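Local coordinates for endo-xylogalacturonan hydrolase A (Aspergillus tubingensis, PDB 4C2L), which hydrolyses xylogalacturonan, the xylose-substituted galacturonan of the hairy regions of pectin, as a secreted glycoside hydrolase of family 28, at residues 240-251 and 275-285; 342-353 and 369-378. All blocks are in the same frame, centred on the assembly; numbering follows the deposited sequence.

Interaction 1 (240-251 and 275-285); sequences LGKSSDDSVKNI and DHGTSTVSNVT. With NAG (2-acetamido-2-deoxy-beta-D-glucopyranose), chain B; SO4 (sulfate ion), chain J.
Asn250 and Asn283 meet where both segments turn a corner. Asn283 ND2 gives its N-H to Asn250 OD1 at 2.7 Å, nearly in its own amide plane. The two side chains cross at about a right angle, their amide planes 62° apart. Asn283 ND2 is also bonded covalently to NAG C1, so this atom carries an N-linked glycan and still holds the neighbouring coil. CG of Asn283 stands anti to the backbone N (chi1 177°), which turns the amide toward Asn250. The sugar folds back, and NAG O6 donates to Asn250 O at 2.7 Å. A sulfate, probably from the crystallisation liquor, takes bonds from Lys249 NZ and Asn250 ND2. A water joins Asn250 OD1, Ser282 OG and the sulfate.

Before this corner, strands 246-249 and 279-282 run parallel, with axes 4.7 Å apart. Asp246, Val248 and Asn250 donate backbone N-H groups to the O atoms of Thr278, Thr280 and Ser282. Asp246 O and Val248 O accept from Thr280 N and Ser282 N. Leu240 CD1 reaches Val281 CG2 at 3.5 Å, and past the corner Ile251 and Val284 lie side by side.

At the other end side chains join backbone bonds such as Gly277 N to Gly241 O. Asp245 OD1 receives Thr278 N at 2.8 Å from above the carboxylate plane. His276 ND1 donates to Lys242 O at 3.0 Å, while its NE2 is bonded to Glu306. Asp246 OD2 accepts Gly241 N and its OD1 accepts Ser244 OG, tying the carboxylate to the 241-244 loop.

These are successive coils of the family's right-handed parallel beta-helix. Strand 219-220 flanks Lys249, and strand 319-329 flanks Val281 and Ser282.

Interaction 2 (342-353 and 369-378); sequences NLDCGADGTCGI and VLCANTPSDL
Leu343 places CG anti to its carbonyl carbon (chi1 -48°), and Leu378 places CG anti to its backbone N (chi1 -179°). These torsions let the two side chains reach tip to tip, with Leu343 CD1 3.9 Å from Leu378 CD2. Val369 CG1 meets the same Leu343 methyl at 3.8 Å. Leu378 CD1 lies 3.6 Å from Ile353 CG2, and these two side chains run side by side. Leu378 therefore bridges Leu343 and Ile353 with its two methyls.

The backbone pairing is short. Leu343 N donates to Leu370 O at 2.8 Å, and Ala372 N returns a bond to Leu343 O. The next bond, from Cys345 N to Ala372 O, is weak and bent, at 128°. There the regular strand pairing gives way to a side-chain bond. Asn373 ND2 donates to Cys345 O at 2.9 Å, from above the carbonyl plane. Asn373 has a left-handed backbone, where the second strand ends.

The Cys345-Cys351 disulfide closes the loop between strands 342-344 and 350-353. Its Cys351 end rests on residues 373-375: SG lies 3.9 Å from Thr374 CA, and Pro375 CD packs beside Cys351 O. A water links Ile353 O to Asp377 OD1 beyond the proline. A second disulfide, Cys371-Cys382, ties the second segment to the chain that follows.

This contact joins two coils near the C-terminal end of the parallel beta-helix. Strand 296-301 lies on the other side of strand 342-344, where Phe298 touches Leu343 and Ile353. Strand 319-329 flanks Ile353.

Both contacts are partly buried and join successive coils of one beta-helix. Their paired strands lie in different sheets, though 342-353 also reaches, through 350-353, the sheet of interaction 1. Interaction 1 pairs strands 246-259 and 279-294 over a long run of backbone bonds. Interaction 2 pairs strands 339-344 and 368-372 through only three beta bridges. Their centres lie about 16 Å apart, their nearest atoms about 7 Å. Interaction 1 sets a glycan, a sulfate and polar groups at its corner and outer edge. Interaction 2 has buried leucines and a buried disulfide; Asn373, Pro375 and water-linked Asp377 are more exposed. Each contact has its own cross-segment asparagine bond, from Asn283 or Asn373.

Interaction 1 (240-251 and 275-285)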
loop_
_atom_site.group_PDB
_atom_site.type_symbol
_atom_site.label_atom_id
_atom_site.label_comp_id
_atom_site.label_asym_id
_atom_site.label_seq_id
_atom_site.Cartn_x
_atom_site.Cartn_y
_atom_site.Cartn_z
ATOM N N LEU A 240 3.004 -6.835 -11.441
ATOM C CA LEU A 240 3.114 -8.289 -11.458
ATOM C C LEU A 240 3.950 -8.693 -12.662
ATOM O O LEU A 240 3.924 -8.017 -13.685
ATOM C CB LEU A 240 1.718 -8.910 -11.599
ATOM C CG LEU A 240 0.657 -8.484 -10.586
ATOM C CD1 LEU A 240 -0.641 -9.194 -10.932
ATOM C CD2 LEU A 240 1.088 -8.794 -9.155
ATOM N N GLY A 241 4.685 -9.789 -12.515
ATOM C CA GLY A 241 5.354 -10.433 -13.645
ATOM C C GLY A 241 6.815 -10.068 -13.854
ATOM O O GLY A 241 7.395 -10.446 -14.865
ATOM N N LYS A 242 7.424 -9.354 -12.897
ATOM C CA LYS A 242 8.793 -8.863 -13.080
ATOM C C LYS A 242 9.768 -10.003 -13.372
ATOM O O LYS A 242 10.572 -9.902 -14.305
ATOM C CB LYS A 242 9.282 -8.065 -11.859
ATOM C CG LYS A 242 10.699 -7.518 -12.006
ATOM C CD LYS A 242 11.102 -6.745 -10.753
ATOM C CE LYS A 242 12.562 -6.318 -10.768
ATOM N NZ LYS A 242 12.937 -5.645 -12.040
ATOM N N SER A 243 9.690 -11.069 -12.586
ATOM C CA SER A 243 10.650 -12.167 -12.721
ATOM C C SER A 243 10.056 -13.540 -12.407
ATOM O O SER A 243 10.789 -14.531 -12.302
ATOM C CB SER A 243 11.877 -11.898 -11.850
ATOM O OG SER A 243 11.510 -11.873 -10.489
ATOM N N SER A 244 8.733 -13.600 -12.263
ATOM C CA SER A 244 8.039 -14.853 -11.977
ATOM C C SER A 244 6.585 -14.767 -12.424
ATOM O O SER A 244 6.097 -13.691 -12.790
ATOM C CB SER A 244 8.120 -15.193 -10.483
ATOM O OG SER A 244 7.673 -14.092 -9.703
ATOM N N ASP A 245 5.912 -15.912 -12.416
ATOM C CA ASP A 245 4.488 -15.978 -12.672
ATOM C C ASP A 245 3.793 -15.549 -11.389
ATOM O O ASP A 245 3.967 -16.177 -10.346
ATOM C CB ASP A 245 4.095 -17.408 -13.053
ATOM C CG ASP A 245 4.399 -17.737 -14.520
ATOM O OD1 ASP A 245 4.992 -16.903 -15.247
ATOM O OD2 ASP A 245 4.019 -18.852 -14.959
ATOM N N ASP A 246 3.022 -14.471 -11.468
ATOM C CA ASP A 246 2.459 -13.834 -10.286
ATOM C C ASP A 246 0.948 -13.769 -10.408
ATOM O O ASP A 246 0.428 -13.523 -11.499
ATOM C CB ASP A 246 2.959 -12.394 -10.185
ATOM C CG ASP A 246 4.441 -12.291 -9.875
ATOM O OD1 ASP A 246 4.989 -13.192 -9.204
ATOM O OD2 ASP A 246 5.051 -11.276 -10.280
ATOM N N SER A 247 0.249 -13.957 -9.295
ATOM C CA SER A 247 -1.203 -13.833 -9.307
ATOM C C SER A 247 -1.740 -12.941 -8.193
ATOM O O SER A 247 -1.153 -12.840 -7.106
ATOM C CB SER A 247 -1.873 -15.202 -9.247
ATOM O OG SER A 247 -1.858 -15.677 -7.925
ATOM N N VAL A 248 -2.855 -12.280 -8.493
ATOM C CA VAL A 248 -3.619 -11.525 -7.497
ATOM C C VAL A 248 -5.062 -11.952 -7.718
ATOM O O VAL A 248 -5.542 -11.927 -8.863
ATOM C CB VAL A 248 -3.473 -9.999 -7.696
ATOM C CG1 VAL A 248 -4.446 -9.235 -6.792
ATOM C CG2 VAL A 248 -2.050 -9.555 -7.386
ATOM N N LYS A 249 -5.740 -12.386 -6.664
ATOM C CA LYS A 249 -7.134 -12.795 -6.819
ATOM C C LYS A 249 -8.056 -12.459 -5.681
ATOM O O LYS A 249 -7.617 -12.279 -4.535
ATOM C CB LYS A 249 -7.238 -14.294 -7.125
ATOM C CG LYS A 249 -6.532 -15.199 -6.167
ATOM C CD LYS A 249 -6.436 -16.612 -6.740
ATOM C CE LYS A 249 -5.958 -17.542 -5.652
ATOM N NZ LYS A 249 -5.908 -18.947 -6.146
ATOM N N ASN A 250 -9.347 -12.388 -6.002
ATOM C CA ASN A 250 -10.390 -12.294 -4.980
ATOM C C ASN A 250 -10.198 -11.055 -4.109
ATOM O O ASN A 250 -10.066 -11.123 -2.867
ATOM C CB ASN A 250 -10.439 -13.582 -4.163
ATOM C CG ASN A 250 -10.583 -14.812 -5.045
ATOM O OD1 ASN A 250 -11.350 -14.796 -6.021
ATOM N ND2 ASN A 250 -9.831 -15.872 -4.732
ATOM N N ILE A 251 -10.211 -9.919 -4.795
ATOM C CA ILE A 251 -9.985 -8.613 -4.168
ATOM C C ILE A 251 -11.259 -7.794 -4.267
ATOM O O ILE A 251 -11.866 -7.718 -5.346
ATOM C CB ILE A 251 -8.862 -7.851 -4.900
ATOM C CG1 ILE A 251 -7.557 -8.683 -5.031
ATOM C CG2 ILE A 251 -8.624 -6.472 -4.289
ATOM C CD1 ILE A 251 -6.899 -9.065 -3.724
ATOM N N ASP A 275 13.262 -11.992 -18.365
ATOM C CA ASP A 275 12.979 -12.852 -17.228
ATOM C C ASP A 275 11.552 -12.674 -16.724
ATOM O O ASP A 275 11.192 -13.215 -15.680
ATOM C CB ASP A 275 13.967 -12.563 -16.093
ATOM C CG ASP A 275 15.360 -13.094 -16.385
ATOM O OD1 ASP A 275 15.538 -13.796 -17.409
ATOM O OD2 ASP A 275 16.275 -12.817 -15.582
ATOM N N HIS A 276 10.746 -11.923 -17.467
ATOM C CA HIS A 276 9.379 -11.627 -17.030
ATOM C C HIS A 276 8.551 -12.864 -17.025
ATOM O O HIS A 276 8.757 -13.757 -17.844
ATOM C CB HIS A 276 8.724 -10.588 -17.923
ATOM C CG HIS A 276 9.499 -9.300 -18.040
ATOM N ND1 HIS A 276 10.083 -8.703 -16.976
ATOM C CD2 HIS A 276 9.760 -8.491 -19.136
ATOM C CE1 HIS A 276 10.711 -7.580 -17.383
ATOM N NE2 HIS A 276 10.503 -7.446 -18.703
ATOM N N GLY A 277 7.602 -12.933 -16.098
ATOM C CA GLY A 277 6.651 -14.028 -16.052
ATOM C C GLY A 277 5.274 -13.585 -16.502
ATOM O O GLY A 277 5.095 -12.466 -16.993
ATOM N N THR A 278 4.294 -14.467 -16.346
ATOM C CA THR A 278 2.929 -14.140 -16.737
ATOM C C THR A 278 2.181 -13.738 -15.486
ATOM O O THR A 278 2.457 -14.240 -14.395
ATOM C CB THR A 278 2.205 -15.305 -17.469
ATOM O OG1 THR A 278 2.844 -15.544 -18.731
ATOM C CG2 THR A 278 0.726 -14.958 -17.742
ATOM N N SER A 279 1.264 -12.798 -15.652
ATOM C CA SER A 279 0.496 -12.264 -14.552
ATOM C C SER A 279 -0.934 -12.745 -14.689
ATOM O O SER A 279 -1.488 -12.717 -15.782
ATOM C CB SER A 279 0.499 -10.737 -14.640
ATOM O OG SER A 279 1.809 -10.223 -14.497
ATOM N N THR A 280 -1.523 -13.157 -13.578
ATOM C CA THR A 280 -2.915 -13.584 -13.543
ATOM C C THR A 280 -3.649 -12.745 -12.519
ATOM O O THR A 280 -3.250 -12.686 -11.356
ATOM C CB THR A 280 -3.008 -15.081 -13.189
ATOM O OG1 THR A 280 -2.257 -15.821 -14.162
ATOM C CG2 THR A 280 -4.438 -15.568 -13.196
ATOM N N VAL A 281 -4.716 -12.073 -12.946
ATOM C CA VAL A 281 -5.497 -11.283 -12.002
ATOM C C VAL A 281 -6.929 -11.714 -12.172
ATOM O O VAL A 281 -7.489 -11.581 -13.273
ATOM C CB VAL A 281 -5.368 -9.770 -12.265
ATOM C CG1 VAL A 281 -6.134 -8.971 -11.202
ATOM C CG2 VAL A 281 -3.901 -9.364 -12.278
ATOM N N SER A 282 -7.526 -12.238 -11.106
ATOM C CA SER A 282 -8.893 -12.744 -11.220
ATOM C C SER A 282 -9.797 -12.305 -10.086
ATOM O O SER A 282 -9.416 -12.320 -8.920
ATOM C CB SER A 282 -8.903 -14.271 -11.383
ATOM O OG SER A 282 -8.497 -14.926 -10.201
ATOM N N ASN A 283 -11.011 -11.888 -10.449
ATOM C CA ASN A 283 -12.015 -11.488 -9.469
ATOM C C ASN A 283 -11.528 -10.316 -8.621
ATOM O O ASN A 283 -11.292 -10.458 -7.421
ATOM C CB ASN A 283 -12.445 -12.676 -8.604
ATOM C CG ASN A 283 -13.443 -12.299 -7.524
ATOM O OD1 ASN A 283 -14.209 -11.338 -7.661
ATOM N ND2 ASN A 283 -13.436 -13.055 -6.441
ATOM N N VAL A 284 -11.386 -9.171 -9.269
ATOM C CA VAL A 284 -11.016 -7.940 -8.589
ATOM C C VAL A 284 -12.102 -6.918 -8.869
ATOM O O VAL A 284 -12.396 -6.622 -10.018
ATOM C CB VAL A 284 -9.644 -7.423 -9.045
ATOM C CG1 VAL A 284 -9.339 -6.085 -8.383
ATOM C CG2 VAL A 284 -8.560 -8.456 -8.717
ATOM N N THR A 285 -12.683 -6.376 -7.804
ATOM C CA THR A 285 -13.711 -5.347 -7.960
ATOM C C THR A 285 -13.267 -4.030 -7.331
ATOM O O THR A 285 -12.814 -4.014 -6.187
ATOM C CB THR A 285 -15.012 -5.795 -7.277
ATOM O OG1 THR A 285 -15.528 -6.942 -7.960
ATOM C CG2 THR A 285 -16.067 -4.658 -7.310
HETATM C C1 NAG B . -14.310 -12.791 -5.336
HETATM C C2 NAG B . -14.816 -14.115 -4.755
HETATM C C3 NAG B . -15.610 -13.891 -3.472
HETATM C C4 NAG B . -14.840 -12.998 -2.490
HETATM C C5 NAG B . -14.336 -11.727 -3.208
HETATM C C6 NAG B . -13.506 -10.763 -2.343
HETATM C C7 NAG B . -15.349 -15.851 -6.390
HETATM C C8 NAG B . -16.382 -16.360 -7.356
HETATM N N2 NAG B . -15.686 -14.754 -5.722
HETATM O O3 NAG B . -15.887 -15.143 -2.878
HETATM O O4 NAG B . -15.708 -12.669 -1.413
HETATM O O5 NAG B . -13.581 -12.080 -4.352
HETATM O O6 NAG B . -12.487 -11.436 -1.635
HETATM O O7 NAG B . -14.275 -16.440 -6.260
HETATM S S SO4 J . -9.662 -19.165 -7.011
HETATM O O1 SO4 J . -9.599 -18.243 -8.172
HETATM O O2 SO4 J . -10.712 -20.182 -7.278
HETATM O O3 SO4 J . -9.997 -18.448 -5.759
HETATM O O4 SO4 J . -8.335 -19.819 -6.869
HETATM O O HOH W 1 -10.513 -15.831 -8.526
HETATM O O HOH W 2 -14.226 -9.070 -6.036
#

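Interaction 2 (342-353 and 369-378)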
loop_
_atom_site.group_PDB
_atom_site.type_symbol
_atom_site.label_atom_id
_atom_site.label_comp_id
_atom_site.label_asym_id
_atom_site.label_seq_id
_atom_site.Cartn_x
_atom_site.Cartn_y
_atom_site.Cartn_z
ATOM N N ASN A 342 -7.051 5.086 -19.236
ATOM C CA ASN A 342 -6.150 4.554 -20.251
ATOM C C ASN A 342 -6.063 3.050 -20.031
ATOM O O ASN A 342 -5.369 2.582 -19.125
ATOM C CB ASN A 342 -4.762 5.204 -20.127
ATOM C CG ASN A 342 -3.897 4.999 -21.365
ATOM O OD1 ASN A 342 -4.065 4.035 -22.118
ATOM N ND2 ASN A 342 -2.962 5.919 -21.587
ATOM N N LEU A 343 -6.797 2.296 -20.841
ATOM C CA LEU A 343 -6.917 0.853 -20.644
ATOM C C LEU A 343 -6.085 0.166 -21.706
ATOM O O LEU A 343 -6.594 -0.220 -22.772
ATOM C CB LEU A 343 -8.387 0.417 -20.716
ATOM C CG LEU A 343 -9.425 1.212 -19.914
ATOM C CD1 LEU A 343 -10.831 0.649 -20.077
ATOM C CD2 LEU A 343 -9.051 1.275 -18.438
ATOM N N ASP A 344 -4.790 0.049 -21.428
ATOM C CA ASP A 344 -3.872 -0.551 -22.374
ATOM C C ASP A 344 -3.666 -2.046 -22.082
ATOM O O ASP A 344 -2.615 -2.448 -21.575
ATOM C CB ASP A 344 -2.527 0.194 -22.394
ATOM C CG ASP A 344 -1.714 -0.115 -23.645
ATOM O OD1 ASP A 344 -2.318 -0.187 -24.739
ATOM O OD2 ASP A 344 -0.483 -0.285 -23.548
ATOM N N CYS A 345 -4.665 -2.867 -22.404
ATOM C CA CYS A 345 -4.513 -4.314 -22.210
ATOM C C CYS A 345 -3.478 -4.894 -23.184
ATOM O O CYS A 345 -3.277 -4.348 -24.268
ATOM C CB CYS A 345 -5.853 -5.040 -22.339
ATOM S SG CYS A 345 -6.749 -5.055 -20.764
ATOM N N GLY A 346 -2.838 -5.989 -22.781
ATOM C CA GLY A 346 -1.784 -6.610 -23.578
ATOM C C GLY A 346 -2.343 -7.277 -24.825
ATOM O O GLY A 346 -3.481 -7.732 -24.839
ATOM N N ALA A 347 -1.535 -7.318 -25.874
ATOM C CA ALA A 347 -1.981 -7.850 -27.164
ATOM C C ALA A 347 -2.297 -9.334 -27.116
ATOM O O ALA A 347 -3.178 -9.801 -27.841
ATOM C CB ALA A 347 -0.938 -7.571 -28.236
ATOM N N ASP A 348 -1.582 -10.076 -26.275
ATOM C CA ASP A 348 -1.766 -11.522 -26.174
ATOM C C ASP A 348 -2.461 -11.958 -24.896
ATOM O O ASP A 348 -2.444 -13.139 -24.547
ATOM C CB ASP A 348 -0.417 -12.235 -26.251
ATOM C CG ASP A 348 0.221 -12.130 -27.616
ATOM O OD1 ASP A 348 -0.381 -11.500 -28.516
ATOM O OD2 ASP A 348 1.333 -12.672 -27.775
ATOM N N GLY A 349 -3.073 -11.014 -24.192
ATOM C CA GLY A 349 -3.667 -11.352 -22.916
ATOM C C GLY A 349 -5.176 -11.438 -22.953
ATOM O O GLY A 349 -5.807 -11.317 -24.018
ATOM N N THR A 350 -5.749 -11.646 -21.782
ATOM C CA THR A 350 -7.186 -11.596 -21.597
ATOM C C THR A 350 -7.482 -10.329 -20.819
ATOM O O THR A 350 -6.834 -10.053 -19.809
ATOM C CB THR A 350 -7.661 -12.831 -20.814
ATOM O OG1 THR A 350 -7.161 -14.014 -21.463
ATOM C CG2 THR A 350 -9.168 -12.904 -20.768
ATOM N N CYS A 351 -8.469 -9.574 -21.289
ATOM C CA CYS A 351 -8.778 -8.261 -20.730
ATOM C C CYS A 351 -10.213 -8.267 -20.222
ATOM O O CYS A 351 -11.064 -7.517 -20.706
ATOM C CB CYS A 351 -8.572 -7.200 -21.814
ATOM S SG CYS A 351 -8.674 -5.478 -21.251
ATOM N N GLY A 352 -10.481 -9.121 -19.239
ATOM C CA GLY A 352 -11.839 -9.377 -18.796
ATOM C C GLY A 352 -12.311 -8.312 -17.824
ATOM O O GLY A 352 -12.526 -8.593 -16.646
ATOM N N ILE A 353 -12.485 -7.099 -18.330
ATOM C CA ILE A 353 -12.936 -5.984 -17.495
ATOM C C ILE A 353 -14.316 -5.498 -17.918
ATOM O O ILE A 353 -14.613 -5.399 -19.113
ATOM C CB ILE A 353 -11.885 -4.841 -17.420
ATOM C CG1 ILE A 353 -12.404 -3.657 -16.580
ATOM C CG2 ILE A 353 -11.395 -4.414 -18.791
ATOM C CD1 ILE A 353 -11.332 -2.627 -16.255
ATOM N N VAL A 369 -12.082 7.575 -23.061
ATOM C CA VAL A 369 -11.403 6.398 -22.521
ATOM C C VAL A 369 -10.552 5.806 -23.642
ATOM O O VAL A 369 -11.083 5.363 -24.678
ATOM C CB VAL A 369 -12.421 5.365 -21.979
ATOM C CG1 VAL A 369 -11.720 4.085 -21.517
ATOM C CG2 VAL A 369 -13.252 5.961 -20.848
ATOM N N LEU A 370 -9.239 5.812 -23.456
ATOM C CA LEU A 370 -8.336 5.200 -24.416
ATOM C C LEU A 370 -8.300 3.701 -24.164
ATOM O O LEU A 370 -8.235 3.273 -23.009
ATOM C CB LEU A 370 -6.927 5.771 -24.298
ATOM C CG LEU A 370 -6.769 7.269 -24.573
ATOM C CD1 LEU A 370 -5.290 7.591 -24.548
ATOM C CD2 LEU A 370 -7.401 7.650 -25.914
ATOM N N CYS A 371 -8.368 2.913 -25.243
ATOM C CA CYS A 371 -8.400 1.448 -25.112
ATOM C C CYS A 371 -7.505 0.754 -26.118
ATOM O O CYS A 371 -7.369 1.203 -27.263
ATOM C CB CYS A 371 -9.812 0.912 -25.329
ATOM S SG CYS A 371 -11.097 1.531 -24.229
ATOM N N ALA A 372 -6.901 -0.348 -25.681
ATOM C CA ALA A 372 -6.285 -1.307 -26.582
ATOM C C ALA A 372 -6.624 -2.692 -26.053
ATOM O O ALA A 372 -6.512 -2.942 -24.846
ATOM C CB ALA A 372 -4.778 -1.111 -26.639
ATOM N N ASN A 373 -7.091 -3.574 -26.944
ATOM C CA ASN A 373 -7.341 -4.980 -26.597
ATOM C C ASN A 373 -8.412 -5.183 -25.525
ATOM O O ASN A 373 -8.358 -6.142 -24.755
ATOM C CB ASN A 373 -6.033 -5.686 -26.209
ATOM C CG ASN A 373 -4.994 -5.598 -27.294
ATOM O OD1 ASN A 373 -5.184 -6.153 -28.386
ATOM N ND2 ASN A 373 -3.892 -4.893 -27.020
ATOM N N THR A 374 -9.382 -4.273 -25.500
ATOM C CA THR A 374 -10.489 -4.332 -24.565
ATOM C C THR A 374 -11.645 -5.095 -25.194
ATOM O O THR A 374 -11.781 -5.115 -26.425
ATOM C CB THR A 374 -10.960 -2.919 -24.147
ATOM O OG1 THR A 374 -11.175 -2.122 -25.316
ATOM C CG2 THR A 374 -9.902 -2.231 -23.261
ATOM N N PRO A 375 -12.468 -5.739 -24.365
ATOM C CA PRO A 375 -13.524 -6.633 -24.851
ATOM C C PRO A 375 -14.759 -5.895 -25.379
ATOM O O PRO A 375 -14.984 -4.726 -25.066
ATOM C CB PRO A 375 -13.907 -7.423 -23.603
ATOM C CG PRO A 375 -13.605 -6.500 -22.469
ATOM C CD PRO A 375 -12.390 -5.735 -22.890
ATOM N N SER A 376 -15.570 -6.604 -26.157
ATOM C CA SER A 376 -16.778 -6.008 -26.736
ATOM C C SER A 376 -17.808 -5.602 -25.689
ATOM O O SER A 376 -18.652 -4.753 -25.954
ATOM C CB SER A 376 -17.401 -6.968 -27.764
ATOM O OG SER A 376 -17.530 -8.269 -27.207
ATOM N N ASP A 377 -17.747 -6.183 -24.500
ATOM C CA ASP A 377 -18.748 -5.858 -23.479
ATOM C C ASP A 377 -18.151 -4.966 -22.381
ATOM O O ASP A 377 -18.542 -5.057 -21.214
ATOM C CB ASP A 377 -19.344 -7.143 -22.876
ATOM C CG ASP A 377 -18.311 -7.968 -22.070
ATOM O OD1 ASP A 377 -17.089 -7.790 -22.271
ATOM O OD2 ASP A 377 -18.730 -8.806 -21.238
ATOM N N LEU A 378 -17.189 -4.127 -22.757
ATOM C CA LEU A 378 -16.474 -3.290 -21.777
ATOM C C LEU A 378 -17.419 -2.421 -20.946
ATOM O O LEU A 378 -17.299 -2.370 -19.721
ATOM C CB LEU A 378 -15.432 -2.421 -22.468
ATOM C CG LEU A 378 -14.608 -1.515 -21.547
ATOM C CD1 LEU A 378 -13.722 -2.352 -20.634
ATOM C CD2 LEU A 378 -13.782 -0.563 -22.392
HETATM O O HOH W 3 -15.353 -7.928 -20.158
#